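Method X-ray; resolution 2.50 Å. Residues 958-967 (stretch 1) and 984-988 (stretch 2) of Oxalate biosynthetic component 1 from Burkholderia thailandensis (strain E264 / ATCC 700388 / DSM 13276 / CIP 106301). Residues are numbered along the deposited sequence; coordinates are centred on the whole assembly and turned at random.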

# COMPACT_ATOMS: atom_id res chain seq x y z
N THR A 958 -0.45 -25.83 -42.37
CA THR A 958 0.25 -26.51 -41.28
C THR A 958 0.20 -25.64 -40.03
O THR A 958 0.10 -24.42 -40.12
CB THR A 958 1.71 -26.81 -41.64
N GLY A 959 0.24 -26.29 -38.86
CA GLY A 959 0.28 -25.56 -37.61
C GLY A 959 1.49 -24.65 -37.58
O GLY A 959 1.44 -23.54 -37.07
N ASP A 960 2.59 -25.14 -38.15
CA ASP A 960 3.81 -24.36 -38.27
C ASP A 960 3.64 -23.23 -39.28
O ASP A 960 4.24 -22.17 -39.13
CB ASP A 960 4.98 -25.26 -38.68
N GLU A 961 2.81 -23.47 -40.29
CA GLU A 961 2.53 -22.45 -41.30
C GLU A 961 1.78 -21.27 -40.68
O GLU A 961 2.06 -20.11 -40.98
CB GLU A 961 1.73 -23.03 -42.46
N LEU A 962 0.83 -21.59 -39.80
CA LEU A 962 0.09 -20.56 -39.08
C LEU A 962 1.01 -19.76 -38.16
O LEU A 962 0.82 -18.57 -37.96
CB LEU A 962 -1.05 -21.18 -38.28
CG LEU A 962 -2.40 -21.31 -39.00
CD1 LEU A 962 -3.36 -22.18 -38.21
CD2 LEU A 962 -3.00 -19.93 -39.24
N ARG A 963 2.00 -20.44 -37.59
CA ARG A 963 2.99 -19.77 -36.75
C ARG A 963 3.82 -18.79 -37.57
O ARG A 963 4.14 -17.69 -37.11
CB ARG A 963 3.91 -20.79 -36.08
CG ARG A 963 3.21 -21.74 -35.12
CD ARG A 963 4.22 -22.57 -34.34
NE ARG A 963 3.57 -23.60 -33.54
CZ ARG A 963 4.18 -24.31 -32.60
NH1 ARG A 963 5.46 -24.09 -32.33
NH2 ARG A 963 3.51 -25.24 -31.93
N ALA A 964 4.17 -19.20 -38.79
CA ALA A 964 4.91 -18.34 -39.70
C ALA A 964 4.06 -17.14 -40.10
O ALA A 964 4.56 -16.03 -40.27
CB ALA A 964 5.35 -19.12 -40.93
N PHE A 965 2.76 -17.38 -40.25
CA PHE A 965 1.81 -16.33 -40.59
C PHE A 965 1.73 -15.28 -39.48
O PHE A 965 1.68 -14.08 -39.75
CB PHE A 965 0.42 -16.93 -40.85
CG PHE A 965 -0.66 -15.91 -41.03
CD1 PHE A 965 -1.53 -15.60 -39.99
CD2 PHE A 965 -0.81 -15.25 -42.24
CE1 PHE A 965 -2.53 -14.66 -40.16
CE2 PHE A 965 -1.81 -14.30 -42.41
CZ PHE A 965 -2.66 -14.01 -41.37
N PHE A 966 1.73 -15.74 -38.23
CA PHE A 966 1.62 -14.85 -37.08
C PHE A 966 2.94 -14.16 -36.78
O PHE A 966 2.98 -13.16 -36.06
CB PHE A 966 1.14 -15.62 -35.85
CG PHE A 966 -0.33 -15.92 -35.86
CD1 PHE A 966 -1.25 -14.93 -36.15
CD2 PHE A 966 -0.80 -17.20 -35.59
CE1 PHE A 966 -2.61 -15.20 -36.17
CE2 PHE A 966 -2.15 -17.48 -35.60
CZ PHE A 966 -3.06 -16.48 -35.89
N ASP A 967 4.03 -14.68 -37.33
CA ASP A 967 5.35 -14.08 -37.14
C ASP A 967 5.51 -12.86 -38.04
O ASP A 967 6.45 -12.09 -37.91
CB ASP A 967 6.46 -15.09 -37.40
CG ASP A 967 7.69 -14.84 -36.56
OD1 ASP A 967 7.88 -13.70 -36.10
OD2 ASP A 967 8.48 -15.79 -36.35
N TRP A 984 -2.02 -19.70 -26.82
CA TRP A 984 -2.79 -19.68 -28.05
C TRP A 984 -1.92 -19.40 -29.27
O TRP A 984 -0.80 -18.89 -29.14
CB TRP A 984 -3.90 -18.63 -27.98
CG TRP A 984 -5.07 -19.00 -27.13
CD1 TRP A 984 -5.19 -20.10 -26.32
CD2 TRP A 984 -6.30 -18.27 -26.99
NE1 TRP A 984 -6.41 -20.09 -25.69
CE2 TRP A 984 -7.11 -18.98 -26.09
CE3 TRP A 984 -6.78 -17.08 -27.55
CZ2 TRP A 984 -8.38 -18.54 -25.72
CZ3 TRP A 984 -8.04 -16.65 -27.19
CH2 TRP A 984 -8.83 -17.37 -26.28
N LEU A 985 -2.43 -19.73 -30.45
CA LEU A 985 -1.82 -19.30 -31.70
C LEU A 985 -2.15 -17.83 -31.93
O LEU A 985 -3.32 -17.45 -31.99
CB LEU A 985 -2.33 -20.13 -32.88
CG LEU A 985 -1.55 -21.39 -33.26
CD1 LEU A 985 -2.30 -22.16 -34.34
CD2 LEU A 985 -0.15 -21.03 -33.74
N GLY A 986 -1.12 -16.99 -32.05
CA GLY A 986 -1.36 -15.58 -32.26
C GLY A 986 -0.15 -14.67 -32.31
O GLY A 986 1.00 -15.13 -32.30
N THR A 987 -0.42 -13.37 -32.35
CA THR A 987 0.61 -12.36 -32.49
C THR A 987 1.41 -12.18 -31.20
O THR A 987 0.84 -12.15 -30.11
CB THR A 987 -0.00 -11.00 -32.89
OG1 THR A 987 -0.95 -11.20 -33.95
CG2 THR A 987 1.08 -10.03 -33.34
N SER A 988 2.73 -12.06 -31.33
CA SER A 988 3.58 -11.79 -30.18
C SER A 988 3.38 -10.36 -29.70
O SER A 988 3.21 -9.44 -30.50
CB SER A 988 5.05 -12.03 -30.53
OG SER A 988 5.29 -13.41 -30.77

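No hydrogen bond joins the two stretches; a short helix meets an irregular segment through aromatic and apolar contacts alone, burying 295 Å² in total.

The aromatic contact is centred on Phe 966, whose CA-to-CB bond points toward the second stretch. Its ring lies flat against the backbone of Gly 986: the glycine CA sits 3.7 Å from the centroid of the Phe 966 ring and 9° off the ring normal, a CH-pi interaction over the face. Gly 986 N is over the same ring, 3.6 Å from Phe 966 CD2. Glycine suits this place because its backbone offers a slim, flat surface, and its extended phi/psi of 176/-173 is readily accessible without a side chain. Thr 987 adds a looser approach, its N 4.2 Å from Phe 966 CD1.

The apolar contacts gather around Leu 985. Its CB lies 3.8 Å from Phe 966 CE2, while its CD1 meets Leu 962 CD1 at 4.0 Å. Leu 962 and Phe 966 are one helical turn apart, linked by the backbone bond from Phe 966 N to Leu 962 O (3.0 Å), so both can reach the same leucine. The aliphatic part of Arg 963 also contributes: its CG packs 3.7 Å from Leu 985 CD2, and its extended chain carries the guanidinium onward from that contact.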